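Local coordinates for conserved hypothetical protein (Sulfolobus solfataricus, PDB 2FNA), which binds ADP and magnesium as an archaeal AAA+ ATPase and probably hydrolyses ATP, its exact cellular role being unassigned, at residues 124-129 and 160-164; 59-65 and 80-85; 277-281 and 331-337; 155-159 and 185-189. Where two conformers were deposited one is given. Residue numbers count along the deposited sequence, not the author numbering.

Contact 1. Residues 124-129 and 160-164; sequences FANLLE and ALAYA
Two helical segments, 124-129 and 160-164, run in roughly the same direction: their axes approach to 9.1 Å and cross at -34°. All eleven residues keep helical phi/psi, and i to i+4 bonds such as Leu-128 N to Phe-124 O (3.0 Å) and Ala-164 N to Ala-160 O (3.0 Å) hold the turns. The register is fixed by Ala-125 and Ala-160, whose CA atoms lie 4.7 Å apart. Small side chains make this possible, with Ala-160 CB 4.0 Å from Ala-125 CB and 3.8 Å from Ala-125 N. In the P-loop ATPase fold these are neighbouring helices on one side of the parallel sheet; Leu-128, Leu-161 and Ala-164 also touch Phe-173 of strand 171-177. Phe-124 takes chi1 t (-165°, chi2 57°) and turns its ring edge to the second helix, CD2 4.0 Å from Ala-160 CB and CE2 4.5 Å from Leu-161 CD2. Leu-161 (m, t) points its CA-to-CB bond away, yet its end returns to that ring. One turn on, Leu-128 (m, t) places CD1 3.9 Å from Ala-164 CB. Tyr-163, chi1 t (175°) and chi2 76°, extends toward helix 124-129, with CD2 4.0 Å from Ala-125 CB. Glu-129 is extended (chi1 -163°, chi2 157°) with chi3 near -9°, so its OE1 accepts a hydrogen bond from Tyr-163 OH at 3.1 Å.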
loop_
_atom_site.group_PDB
_atom_site.type_symbol
_atom_site.label_atom_id
_atom_site.label_comp_id
_atom_site.label_asym_id
_atom_site.label_seq_id
_atom_site.Cartn_x
_atom_site.Cartn_y
_atom_site.Cartn_z
ATOM N N PHE A 124 9.094 -17.656 -13.046
ATOM C CA PHE A 124 7.983 -16.710 -12.980
ATOM C C PHE A 124 7.643 -16.217 -14.392
ATOM O O PHE A 124 6.465 -16.104 -14.717
ATOM C CB PHE A 124 8.310 -15.558 -12.020
ATOM C CG PHE A 124 7.102 -14.727 -11.595
ATOM C CD1 PHE A 124 5.996 -15.320 -10.976
ATOM C CD2 PHE A 124 7.092 -13.329 -11.783
ATOM C CE1 PHE A 124 4.882 -14.539 -10.581
ATOM C CE2 PHE A 124 5.986 -12.550 -11.398
ATOM C CZ PHE A 124 4.880 -13.159 -10.783
ATOM N N ALA A 125 8.657 -16.008 -15.245
ATOM C CA ALA A 125 8.436 -15.540 -16.622
ATOM C C ALA A 125 7.645 -16.546 -17.483
ATOM O O ALA A 125 6.756 -16.141 -18.264
ATOM C CB ALA A 125 9.737 -15.215 -17.276
ATOM N N ASN A 126 7.934 -17.841 -17.334
ATOM C CA ASN A 126 7.167 -18.892 -18.050
ATOM C C ASN A 126 5.761 -19.042 -17.501
ATOM O O ASN A 126 4.817 -19.360 -18.233
ATOM C CB ASN A 126 7.861 -20.245 -17.951
ATOM C CG ASN A 126 9.071 -20.365 -18.865
ATOM O OD1 ASN A 126 9.306 -19.528 -19.746
ATOM N ND2 ASN A 126 9.844 -21.426 -18.663
ATOM N N LEU A 127 5.622 -18.805 -16.203
ATOM C CA LEU A 127 4.331 -18.836 -15.548
ATOM C C LEU A 127 3.405 -17.751 -16.119
ATOM O O LEU A 127 2.260 -18.036 -16.494
ATOM C CB LEU A 127 4.523 -18.678 -14.041
ATOM C CG LEU A 127 3.278 -18.753 -13.144
ATOM C CD1 LEU A 127 2.497 -20.082 -13.343
ATOM C CD2 LEU A 127 3.652 -18.561 -11.665
ATOM N N LEU A 128 3.917 -16.526 -16.197
ATOM C CA LEU A 128 3.179 -15.375 -16.735
ATOM C C LEU A 128 2.812 -15.610 -18.189
ATOM O O LEU A 128 1.701 -15.284 -18.636
ATOM C CB LEU A 128 4.020 -14.107 -16.647
ATOM C CG LEU A 128 4.408 -13.566 -15.265
ATOM C CD1 LEU A 128 5.306 -12.363 -15.453
ATOM C CD2 LEU A 128 3.196 -13.196 -14.473
ATOM N N GLU A 129 3.770 -16.165 -18.918
ATOM C CA GLU A 129 3.600 -16.480 -20.321
ATOM C C GLU A 129 2.477 -17.494 -20.545
ATOM O O GLU A 129 1.807 -17.460 -21.580
ATOM C CB GLU A 129 4.925 -16.992 -20.900
ATOM C CG GLU A 129 4.972 -16.951 -22.409
ATOM C CD GLU A 129 6.381 -16.915 -22.989
ATOM O OE1 GLU A 129 7.376 -16.745 -22.239
ATOM O OE2 GLU A 129 6.475 -17.046 -24.225
ATOM N N ALA A 160 12.005 -11.216 -14.814
ATOM C CA ALA A 160 10.694 -11.702 -15.261
ATOM C C ALA A 160 9.690 -10.567 -15.510
ATOM O O ALA A 160 8.967 -10.565 -16.492
ATOM C CB ALA A 160 10.147 -12.666 -14.241
ATOM N N LEU A 161 9.661 -9.595 -14.613
ATOM C CA LEU A 161 8.815 -8.412 -14.808
ATOM C C LEU A 161 9.177 -7.651 -16.062
ATOM O O LEU A 161 8.287 -7.168 -16.754
ATOM C CB LEU A 161 8.924 -7.479 -13.601
ATOM C CG LEU A 161 8.366 -8.040 -12.300
ATOM C CD1 LEU A 161 8.627 -7.122 -11.117
ATOM C CD2 LEU A 161 6.875 -8.300 -12.466
ATOM N N ALA A 162 10.487 -7.537 -16.342
ATOM C CA ALA A 162 10.977 -6.838 -17.535
ATOM C C ALA A 162 10.650 -7.632 -18.800
ATOM O O ALA A 162 10.265 -7.068 -19.814
ATOM C CB ALA A 162 12.480 -6.616 -17.444
ATOM N N TYR A 163 10.809 -8.943 -18.727
ATOM C CA TYR A 163 10.446 -9.821 -19.829
ATOM C C TYR A 163 8.958 -9.655 -20.237
ATOM O O TYR A 163 8.626 -9.554 -21.421
ATOM C CB TYR A 163 10.777 -11.289 -19.497
ATOM C CG TYR A 163 10.306 -12.221 -20.585
ATOM C CD1 TYR A 163 11.009 -12.318 -21.768
ATOM C CD2 TYR A 163 9.109 -12.936 -20.464
ATOM C CE1 TYR A 163 10.578 -13.125 -22.799
ATOM C CE2 TYR A 163 8.658 -13.752 -21.506
ATOM C CZ TYR A 163 9.404 -13.835 -22.669
ATOM O OH TYR A 163 9.009 -14.622 -23.729
ATOM N N ALA A 164 8.082 -9.648 -19.242
ATOM C CA ALA A 164 6.671 -9.416 -19.436
ATOM C C ALA A 164 6.410 -8.033 -20.013
ATOM O O ALA A 164 5.691 -7.884 -21.010
ATOM C CB ALA A 164 5.934 -9.575 -18.092
#

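Contact 2. Residues 59-65 and 80-85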
loop_
_atom_site.group_PDB
_atom_site.type_symbol
_atom_site.label_atom_id
_atom_site.label_comp_id
_atom_site.label_asym_id
_atom_site.label_seq_id
_atom_site.Cartn_x
_atom_site.Cartn_y
_atom_site.Cartn_z
ATOM N N ILE A 59 -4.980 -12.131 -10.908
ATOM C CA ILE A 59 -4.298 -12.740 -9.786
ATOM C C ILE A 59 -4.100 -11.597 -8.789
ATOM O O ILE A 59 -3.566 -10.565 -9.150
ATOM C CB ILE A 59 -2.901 -13.262 -10.244
ATOM C CG1 ILE A 59 -3.046 -14.550 -11.066
ATOM C CG2 ILE A 59 -1.936 -13.429 -9.057
ATOM C CD1 ILE A 59 -3.530 -15.740 -10.295
ATOM N N TYR A 60 -4.549 -11.761 -7.555
ATOM C CA TYR A 60 -4.423 -10.703 -6.565
ATOM C C TYR A 60 -3.513 -11.107 -5.429
ATOM O O TYR A 60 -3.916 -11.884 -4.580
ATOM C CB TYR A 60 -5.798 -10.353 -6.009
ATOM C CG TYR A 60 -5.867 -9.012 -5.357
ATOM C CD1 TYR A 60 -5.173 -8.746 -4.168
ATOM C CD2 TYR A 60 -6.609 -7.984 -5.935
ATOM C CE1 TYR A 60 -5.240 -7.498 -3.582
ATOM C CE2 TYR A 60 -6.695 -6.749 -5.345
ATOM C CZ TYR A 60 -6.001 -6.510 -4.180
ATOM O OH TYR A 60 -6.079 -5.277 -3.585
ATOM N N LEU A 61 -2.292 -10.579 -5.397
ATOM C CA LEU A 61 -1.377 -10.853 -4.279
ATOM C C LEU A 61 -1.459 -9.760 -3.211
ATOM O O LEU A 61 -0.985 -8.638 -3.411
ATOM C CB LEU A 61 0.062 -11.024 -4.763
ATOM C CG LEU A 61 0.330 -12.179 -5.740
ATOM C CD1 LEU A 61 1.835 -12.376 -5.954
ATOM C CD2 LEU A 61 -0.270 -13.474 -5.223
ATOM N N ASP A 62 -2.088 -10.113 -2.088
ATOM C CA ASP A 62 -2.236 -9.240 -0.934
ATOM C C ASP A 62 -1.020 -9.406 0.003
ATOM O O ASP A 62 -0.938 -10.337 0.797
ATOM C CB ASP A 62 -3.553 -9.557 -0.245
ATOM C CG ASP A 62 -3.887 -8.586 0.840
ATOM O OD1 ASP A 62 -3.378 -7.452 0.812
ATOM O OD2 ASP A 62 -4.670 -8.963 1.731
ATOM N N LEU A 63 -0.036 -8.538 -0.153
ATOM C CA LEU A 63 1.294 -8.754 0.432
ATOM C C LEU A 63 1.379 -8.125 1.793
ATOM O O LEU A 63 2.352 -8.300 2.501
ATOM C CB LEU A 63 2.374 -8.225 -0.517
ATOM C CG LEU A 63 2.362 -8.915 -1.890
ATOM C CD1 LEU A 63 3.162 -8.155 -2.961
ATOM C CD2 LEU A 63 2.837 -10.374 -1.753
ATOM N N ARG A 64 0.341 -7.370 2.153
ATOM C CA ARG A 64 0.183 -6.838 3.496
ATOM C C ARG A 64 0.251 -7.942 4.531
ATOM O O ARG A 64 0.634 -7.692 5.657
ATOM C CB ARG A 64 -1.188 -6.155 3.676
ATOM C CG ARG A 64 -1.175 -4.638 3.767
ATOM C CD ARG A 64 -2.037 -4.095 4.956
ATOM N NE ARG A 64 -3.260 -4.874 5.216
ATOM N N LYS A 65 -0.173 -9.151 4.188
ATOM C CA LYS A 65 -0.020 -10.245 5.136
ATOM C C LYS A 65 1.422 -10.586 5.525
ATOM O O LYS A 65 1.626 -11.415 6.411
ATOM C CB LYS A 65 -0.714 -11.509 4.624
ATOM C CG LYS A 65 -0.160 -12.112 3.365
ATOM C CD LYS A 65 -1.076 -13.250 2.906
ATOM C CE LYS A 65 -2.313 -12.749 2.169
ATOM N NZ LYS A 65 -3.452 -13.697 2.299
ATOM N N GLU A 80 1.128 -18.458 -1.635
ATOM C CA GLU A 80 0.173 -17.392 -1.937
ATOM C C GLU A 80 -0.194 -17.341 -3.423
ATOM O O GLU A 80 -1.352 -17.125 -3.777
ATOM C CB GLU A 80 0.719 -16.021 -1.531
ATOM C CG GLU A 80 0.867 -15.825 -0.047
ATOM C CD GLU A 80 -0.453 -15.813 0.675
ATOM O OE1 GLU A 80 -1.426 -15.237 0.131
ATOM O OE2 GLU A 80 -0.501 -16.364 1.792
ATOM N N LEU A 81 0.820 -17.491 -4.268
ATOM C CA LEU A 81 0.648 -17.548 -5.709
ATOM C C LEU A 81 -0.204 -18.773 -6.100
ATOM O O LEU A 81 -1.095 -18.701 -6.951
ATOM C CB LEU A 81 2.032 -17.617 -6.353
ATOM C CG LEU A 81 2.164 -17.539 -7.869
ATOM C CD1 LEU A 81 1.470 -16.280 -8.397
ATOM C CD2 LEU A 81 3.640 -17.582 -8.271
ATOM N N GLN A 82 0.073 -19.892 -5.457
ATOM C CA GLN A 82 -0.657 -21.137 -5.690
ATOM C C GLN A 82 -2.147 -20.955 -5.442
ATOM O O GLN A 82 -2.962 -21.337 -6.276
ATOM C CB GLN A 82 -0.075 -22.219 -4.786
ATOM C CG GLN A 82 -0.607 -23.614 -4.933
ATOM C CD GLN A 82 0.105 -24.530 -3.957
ATOM O OE1 GLN A 82 1.277 -24.878 -4.147
ATOM N NE2 GLN A 82 -0.581 -24.879 -2.880
ATOM N N LYS A 83 -2.489 -20.327 -4.323
ATOM C CA LYS A 83 -3.880 -20.027 -3.990
ATOM C C LYS A 83 -4.549 -19.184 -5.072
ATOM O O LYS A 83 -5.649 -19.491 -5.503
ATOM C CB LYS A 83 -3.973 -19.288 -2.656
ATOM C CG LYS A 83 -3.689 -20.135 -1.429
ATOM C CD LYS A 83 -3.462 -19.250 -0.205
ATOM N N GLU A 84 -3.881 -18.125 -5.519
ATOM C CA GLU A 84 -4.459 -17.253 -6.528
ATOM C C GLU A 84 -4.636 -17.947 -7.869
ATOM O O GLU A 84 -5.642 -17.738 -8.547
ATOM C CB GLU A 84 -3.629 -15.964 -6.689
ATOM C CG GLU A 84 -3.945 -14.914 -5.629
ATOM C CD GLU A 84 -5.427 -14.558 -5.561
ATOM O OE1 GLU A 84 -5.998 -13.965 -6.538
ATOM O OE2 GLU A 84 -6.017 -14.886 -4.511
ATOM N N ILE A 85 -3.658 -18.760 -8.252
ATOM C CA ILE A 85 -3.698 -19.476 -9.525
ATOM C C ILE A 85 -4.916 -20.399 -9.531
ATOM O O ILE A 85 -5.626 -20.490 -10.538
ATOM C CB ILE A 85 -2.375 -20.241 -9.792
ATOM C CG1 ILE A 85 -1.276 -19.246 -10.163
ATOM C CG2 ILE A 85 -2.513 -21.257 -10.933
ATOM C CD1 ILE A 85 0.112 -19.781 -10.005
HETATM O O HOH W 1 -2.618 -12.935 -1.788
#
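Ile-59 packs its CD1 against segment 80-85 of helix 74-91, 3.4 Å from Glu-84 O, 3.6 Å from Ile-85 N and 4.2 Å from Ile-85 CG1. The strand is an outermost one of the parallel sheet of the P-loop ATPase fold, bonded through its backbone to strand 139-144, and the helix packs across it at 7.9 Å between axes. The angle of 148° between directions makes them roughly antiparallel, as expected where a helix follows a strand in an alpha/beta layer. Leu-61 joins Ile-59 on the helix-facing surface: its CD2 is 4.0 Å from Glu-84 CG and 4.2 Å from Leu-81 CA, while Ile-59 CG2 meets Leu-81 CD1 at 4.5 Å. Polar bonds flank this apolar patch. Glu-84, though buried, accepts the amide of Tyr-60, N to OE1 2.8 Å at 166°, and its OE2 pairs with Lys-87. The Tyr-60 ring leads away to helix 43-54, with OH bonded to Asp-144. Further along, Lys-65 NZ forms a salt bridge to Glu-80 OE1 at 3.3 Å, weak as a hydrogen bond. That same OE1 accepts from a water at 3.2 Å, which also donates to Tyr-60 O (3.3 Å) and accepts from Asp-62 N at 2.9 Å.

Contact 3. Residues 277-281 and 331-337; sequences EFENF and QLTKHSW
Phe-281, Trp-337 and Phe-278 bury the most surface here. Segment 277-281 is helical, with Phe-281 N bonded to Glu-277 O at 3.0 Å. Residues 331-334 end another helix, and His-335 (-95/6) is the first to leave helical angles. The chain turns at Ser-336 (phi 69°) in a Schellman motif, Trp-337 N to Leu-332 O 2.8 Å and a weak Ser-336 N to Thr-333 O 3.1 Å, which brings the indole back toward helix 277-281. CA atoms are nearest between Phe-281 and His-335 (7.9 Å) and between Phe-278 and Trp-337 (8.6 Å). Phe-281 (chi1 175°, chi2 81°) presents its edge to the His-335 face, centroids 5.2 Å and planes 75°, and receives the edge of the five-membered ring of Trp-337 on its own face, centroids 4.9 Å apart, planes at 63°. This aromatic cluster joins long helix 259-282 to what is probably a winged helix-turn-helix domain, as in MCM C-termini. Phe-278 (chi1 -157°, chi2 61°) directs its edge at the six-membered ring of Trp-337 (chi1 -75°, chi2 96°), 4.9 Å and 82°, a T-shaped pair. Leu-332 (m, t) sets CD2 4.0 Å from Phe-278 CE1 and 3.8 Å from Phe-281 CZ. Trp-337 CZ2 lies 3.5 Å from Glu-277 O; the carboxylate of Glu-277 pairs with Arg-40.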
loop_
_atom_site.group_PDB
_atom_site.type_symbol
_atom_site.label_atom_id
_atom_site.label_comp_id
_atom_site.label_asym_id
_atom_site.label_seq_id
_atom_site.Cartn_x
_atom_site.Cartn_y
_atom_site.Cartn_z
ATOM N N GLU A 277 2.007 -0.304 13.543
ATOM C CA GLU A 277 2.726 -0.129 12.282
ATOM C C GLU A 277 4.152 0.405 12.511
ATOM O O GLU A 277 5.078 0.092 11.756
ATOM C CB GLU A 277 1.931 0.812 11.378
ATOM C CG GLU A 277 0.671 0.134 10.829
ATOM C CD GLU A 277 -0.244 1.054 10.081
ATOM O OE1 GLU A 277 -0.043 2.291 10.106
ATOM O OE2 GLU A 277 -1.199 0.534 9.470
ATOM N N PHE A 278 4.347 1.221 13.530
ATOM C CA PHE A 278 5.699 1.635 13.826
ATOM C C PHE A 278 6.527 0.461 14.333
ATOM O O PHE A 278 7.711 0.387 14.062
ATOM C CB PHE A 278 5.732 2.773 14.822
ATOM C CG PHE A 278 6.996 3.573 14.758
ATOM C CD1 PHE A 278 7.333 4.241 13.586
ATOM C CD2 PHE A 278 7.847 3.664 15.842
ATOM C CE1 PHE A 278 8.472 4.988 13.499
ATOM C CE2 PHE A 278 8.993 4.421 15.756
ATOM C CZ PHE A 278 9.296 5.087 14.565
ATOM N N GLU A 279 5.905 -0.449 15.074
ATOM C CA GLU A 279 6.588 -1.671 15.532
ATOM C C GLU A 279 7.002 -2.531 14.353
ATOM O O GLU A 279 8.092 -3.069 14.367
ATOM C CB GLU A 279 5.714 -2.496 16.475
ATOM C CG GLU A 279 5.556 -1.886 17.841
ATOM C CD GLU A 279 6.894 -1.651 18.492
ATOM O OE1 GLU A 279 7.677 -2.627 18.577
ATOM O OE2 GLU A 279 7.181 -0.486 18.865
ATOM N N ASN A 280 6.146 -2.652 13.339
ATOM C CA ASN A 280 6.543 -3.293 12.083
ATOM C C ASN A 280 7.755 -2.617 11.439
ATOM O O ASN A 280 8.673 -3.298 10.980
ATOM C CB ASN A 280 5.426 -3.309 11.055
ATOM C CG ASN A 280 4.263 -4.144 11.465
ATOM O OD1 ASN A 280 4.369 -4.977 12.346
ATOM N ND2 ASN A 280 3.144 -3.942 10.805
ATOM N N PHE A 281 7.751 -1.286 11.401
ATOM C CA PHE A 281 8.920 -0.540 10.952
ATOM C C PHE A 281 10.179 -0.843 11.758
ATOM O O PHE A 281 11.252 -0.920 11.194
ATOM C CB PHE A 281 8.649 0.976 10.954
ATOM C CG PHE A 281 9.868 1.815 10.617
ATOM C CD1 PHE A 281 10.255 2.013 9.295
ATOM C CD2 PHE A 281 10.643 2.377 11.626
ATOM C CE1 PHE A 281 11.395 2.768 8.988
ATOM C CE2 PHE A 281 11.764 3.114 11.328
ATOM C CZ PHE A 281 12.150 3.320 10.017
ATOM N N GLN A 331 15.552 6.522 6.238
ATOM C CA GLN A 331 14.716 5.355 6.392
ATOM C C GLN A 331 13.247 5.770 6.647
ATOM O O GLN A 331 12.320 5.236 6.026
ATOM C CB GLN A 331 15.260 4.456 7.507
ATOM C CG GLN A 331 16.538 3.718 7.131
ATOM C CD GLN A 331 16.347 2.852 5.890
ATOM O OE1 GLN A 331 15.634 1.854 5.925
ATOM N NE2 GLN A 331 16.965 3.248 4.786
ATOM N N LEU A 332 13.058 6.727 7.548
ATOM C CA LEU A 332 11.721 7.232 7.914
ATOM C C LEU A 332 11.022 7.823 6.696
ATOM O O LEU A 332 9.813 7.577 6.455
ATOM C CB LEU A 332 11.844 8.277 9.054
ATOM C CG LEU A 332 12.134 7.688 10.447
ATOM C CD1 LEU A 332 12.464 8.754 11.473
ATOM C CD2 LEU A 332 10.949 6.860 10.928
ATOM N N THR A 333 11.778 8.579 5.901
ATOM C CA THR A 333 11.233 9.166 4.665
ATOM C C THR A 333 10.880 8.095 3.624
ATOM O O THR A 333 9.830 8.184 2.959
ATOM C CB THR A 333 12.204 10.174 4.054
ATOM O OG1 THR A 333 12.509 11.182 5.018
ATOM C CG2 THR A 333 11.614 10.840 2.859
ATOM N N LYS A 334 11.748 7.091 3.473
ATOM C CA LYS A 334 11.515 6.015 2.488
ATOM C C LYS A 334 10.281 5.202 2.835
ATOM O O LYS A 334 9.625 4.679 1.953
ATOM C CB LYS A 334 12.700 5.044 2.427
ATOM C CG LYS A 334 13.987 5.637 1.905
ATOM C CD LYS A 334 14.218 5.319 0.435
ATOM C CE LYS A 334 15.702 5.169 0.161
ATOM N NZ LYS A 334 15.949 5.286 -1.295
ATOM N N HIS A 335 10.025 5.044 4.133
ATOM C CA HIS A 335 8.928 4.254 4.634
ATOM C C HIS A 335 7.681 5.148 4.916
ATOM O O HIS A 335 6.637 4.657 5.349
ATOM C CB HIS A 335 9.363 3.419 5.853
ATOM C CG HIS A 335 10.325 2.316 5.517
ATOM N ND1 HIS A 335 9.926 1.002 5.352
ATOM C CD2 HIS A 335 11.662 2.335 5.291
ATOM C CE1 HIS A 335 10.978 0.262 5.051
ATOM N NE2 HIS A 335 12.038 1.046 5.002
ATOM N N SER A 336 7.778 6.426 4.552
ATOM C CA SER A 336 6.639 7.365 4.527
ATOM C C SER A 336 6.114 7.729 5.928
ATOM O O SER A 336 4.937 8.080 6.100
ATOM C CB SER A 336 5.543 6.834 3.619
ATOM O OG SER A 336 5.950 6.934 2.266
ATOM N N TRP A 337 7.013 7.745 6.914
ATOM C CA TRP A 337 6.642 8.164 8.274
ATOM C C TRP A 337 6.675 9.665 8.375
ATOM O O TRP A 337 5.798 10.280 9.021
ATOM C CB TRP A 337 7.549 7.517 9.327
ATOM C CG TRP A 337 7.172 6.139 9.489
ATOM C CD1 TRP A 337 7.727 5.053 8.882
ATOM C CD2 TRP A 337 6.068 5.661 10.245
ATOM N NE1 TRP A 337 7.061 3.920 9.255
ATOM C CE2 TRP A 337 6.024 4.267 10.080
ATOM C CE3 TRP A 337 5.117 6.276 11.064
ATOM C CZ2 TRP A 337 5.064 3.478 10.702
ATOM C CZ3 TRP A 337 4.169 5.501 11.672
ATOM C CH2 TRP A 337 4.139 4.120 11.495
#

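Contact 4. Residues 155-159 and 185-189. With EDO (1,2-ethanediol), chain I.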
loop_
_atom_site.group_PDB
_atom_site.type_symbol
_atom_site.label_atom_id
_atom_site.label_comp_id
_atom_site.label_asym_id
_atom_site.label_seq_id
_atom_site.Cartn_x
_atom_site.Cartn_y
_atom_site.Cartn_z
ATOM N N VAL A 155 14.630 -14.483 -4.038
ATOM C CA VAL A 155 14.088 -14.498 -5.381
ATOM C C VAL A 155 14.270 -13.102 -5.974
ATOM O O VAL A 155 13.948 -12.119 -5.328
ATOM C CB VAL A 155 12.586 -14.821 -5.338
ATOM C CG1 VAL A 155 11.953 -14.720 -6.703
ATOM C CG2 VAL A 155 12.364 -16.194 -4.757
ATOM N N ASN A 156 14.738 -13.031 -7.216
ATOM C CA ASN A 156 14.723 -11.795 -7.990
ATOM C C ASN A 156 13.701 -11.845 -9.130
ATOM O O ASN A 156 13.948 -12.469 -10.162
ATOM C CB ASN A 156 16.123 -11.488 -8.538
ATOM C CG ASN A 156 16.169 -10.183 -9.317
ATOM O OD1 ASN A 156 15.250 -9.378 -9.229
ATOM N ND2 ASN A 156 17.249 -9.967 -10.079
ATOM N N LEU A 157 12.568 -11.157 -8.942
ATOM C CA LEU A 157 11.495 -11.155 -9.925
ATOM C C LEU A 157 11.673 -10.127 -11.026
ATOM O O LEU A 157 10.917 -10.131 -11.992
ATOM C CB LEU A 157 10.155 -10.908 -9.240
ATOM C CG LEU A 157 9.706 -11.967 -8.225
ATOM C CD1 LEU A 157 8.424 -11.462 -7.524
ATOM C CD2 LEU A 157 9.471 -13.316 -8.866
ATOM N N LEU A 158 12.679 -9.265 -10.918
ATOM C CA LEU A 158 12.783 -8.149 -11.839
ATOM C C LEU A 158 12.988 -8.569 -13.286
ATOM O O LEU A 158 12.364 -7.997 -14.157
ATOM C CB LEU A 158 13.853 -7.142 -11.390
ATOM C CG LEU A 158 13.630 -6.387 -10.077
ATOM C CD1 LEU A 158 14.781 -5.399 -9.784
ATOM C CD2 LEU A 158 12.309 -5.654 -10.046
ATOM N N PRO A 159 13.902 -9.527 -13.558
ATOM C CA PRO A 159 14.075 -9.934 -14.953
ATOM C C PRO A 159 12.786 -10.476 -15.584
ATOM O O PRO A 159 12.507 -10.199 -16.731
ATOM C CB PRO A 159 15.163 -10.997 -14.884
ATOM C CG PRO A 159 15.887 -10.724 -13.613
ATOM C CD PRO A 159 14.845 -10.214 -12.670
ATOM N N ASP A 185 12.680 1.922 -4.927
ATOM C CA ASP A 185 13.898 1.194 -4.629
ATOM C C ASP A 185 13.744 -0.278 -5.007
ATOM O O ASP A 185 14.650 -0.874 -5.590
ATOM C CB ASP A 185 14.223 1.259 -3.141
ATOM C CG ASP A 185 14.697 2.612 -2.729
ATOM O OD1 ASP A 185 14.770 3.479 -3.608
ATOM O OD2 ASP A 185 14.979 2.813 -1.531
ATOM N N TYR A 186 12.601 -0.856 -4.678
ATOM C CA TYR A 186 12.335 -2.267 -5.041
ATOM C C TYR A 186 12.482 -2.550 -6.561
ATOM O O TYR A 186 13.045 -3.566 -6.969
ATOM C CB TYR A 186 10.961 -2.714 -4.556
ATOM C CG TYR A 186 10.637 -4.078 -5.123
ATOM C CD1 TYR A 186 11.343 -5.201 -4.708
ATOM C CD2 TYR A 186 9.746 -4.216 -6.150
ATOM C CE1 TYR A 186 11.106 -6.454 -5.267
ATOM C CE2 TYR A 186 9.499 -5.443 -6.704
ATOM C CZ TYR A 186 10.204 -6.560 -6.270
ATOM O OH TYR A 186 9.916 -7.798 -6.845
ATOM N N LEU A 187 11.967 -1.635 -7.363
ATOM C CA LEU A 187 11.925 -1.728 -8.817
ATOM C C LEU A 187 13.246 -1.222 -9.448
ATOM O O LEU A 187 13.424 -1.322 -10.671
ATOM C CB LEU A 187 10.708 -0.933 -9.343
ATOM C CG LEU A 187 9.291 -1.395 -8.946
ATOM C CD1 LEU A 187 8.223 -0.358 -9.267
ATOM C CD2 LEU A 187 8.916 -2.716 -9.594
ATOM N N ARG A 188 14.147 -0.728 -8.577
ATOM C CA ARG A 188 15.507 -0.331 -8.923
ATOM C C ARG A 188 15.518 0.716 -10.042
ATOM O O ARG A 188 16.367 0.697 -10.911
ATOM C CB ARG A 188 16.372 -1.560 -9.267
ATOM C CG ARG A 188 16.205 -2.708 -8.263
ATOM C CD ARG A 188 17.301 -3.763 -8.312
ATOM N NE ARG A 188 17.133 -4.783 -7.264
ATOM C CZ ARG A 188 18.018 -5.753 -6.996
ATOM N NH1 ARG A 188 19.165 -5.849 -7.665
ATOM N NH2 ARG A 188 17.773 -6.628 -6.028
ATOM N N VAL A 189 14.566 1.635 -9.981
ATOM C CA VAL A 189 14.421 2.727 -10.946
ATOM C C VAL A 189 15.653 3.592 -11.070
ATOM O O VAL A 189 15.861 4.248 -12.110
ATOM C CB VAL A 189 13.149 3.581 -10.577
ATOM C CG1 VAL A 189 13.005 4.805 -11.451
ATOM C CG2 VAL A 189 11.928 2.727 -10.737
HETATM C C1 EDO I . 18.406 -6.441 -10.922
HETATM O O1 EDO I . 18.197 -7.698 -11.648
HETATM C C2 EDO I . 19.738 -5.745 -11.244
HETATM O O2 EDO I . 19.920 -4.485 -10.543
HETATM O O HOH W 2 12.203 -9.378 -6.648
#
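Val-155 leads in extended, and at Asn-156 the first specific geometry appears: its OD1 accepts Leu-158 N at 3.1 Å and 160°, a capping bond in the turn that leads into helix 158-167. The amide end of Asn-156 is also used, ND2 donating to O1 of a 1,2-ethanediol at 2.9 Å; the other hydroxyl, O2, takes a weak 3.3 Å bond from Arg-188 NH1. This molecule, probably from the crystallisation liquor, therefore bridges the two segments. Leu-157 CB lies 3.9 Å from Tyr-186 OH, and a water 2.9 Å from Leu-157 N and 2.8 Å from that hydroxyl links the two. Leu-158 buries most, with CD1 3.8 Å from Tyr-186 O and 3.3 Å from Arg-188 CD, and CD2 4.1 Å from Leu-187 CA. It packs on a Schellman turn, where Arg-188 has positive phi (56°) and bonds N to Asp-185 O (3.0 Å). The contact thus joins the turn leading into helix 158-167 to the end of helix 180-186, the two helices that flank strand 171-177 in sequence, while Leu-157 reaches Phe-77 of helix 74-91.

How the contacts relate
Contacts 1, 2 and 4 form a chain of packing within the ATPase domain. Leu-127 CD2 of contact 1 lies 3.5 Å from Leu-81 CD2 of contact 2, and Phe-124 CD2 of contact 1 is 3.8 Å from Leu-157 CD2 of contact 4, with helix 158-167 shared by contacts 1 and 4. Contact 3 joins this set through one salt bridge, Lys-334 NZ to Asp-185 OD2 of contact 4 at 2.7 Å, so the probable winged-helix region is tied to the ATPase domain. The nucleotide site lies near contacts 2 and 3: the side chain of Tyr-60 is about 6 Å from the magnesium ion, and that of Glu-277 about 8 Å from ADP and about 9 Å from magnesium.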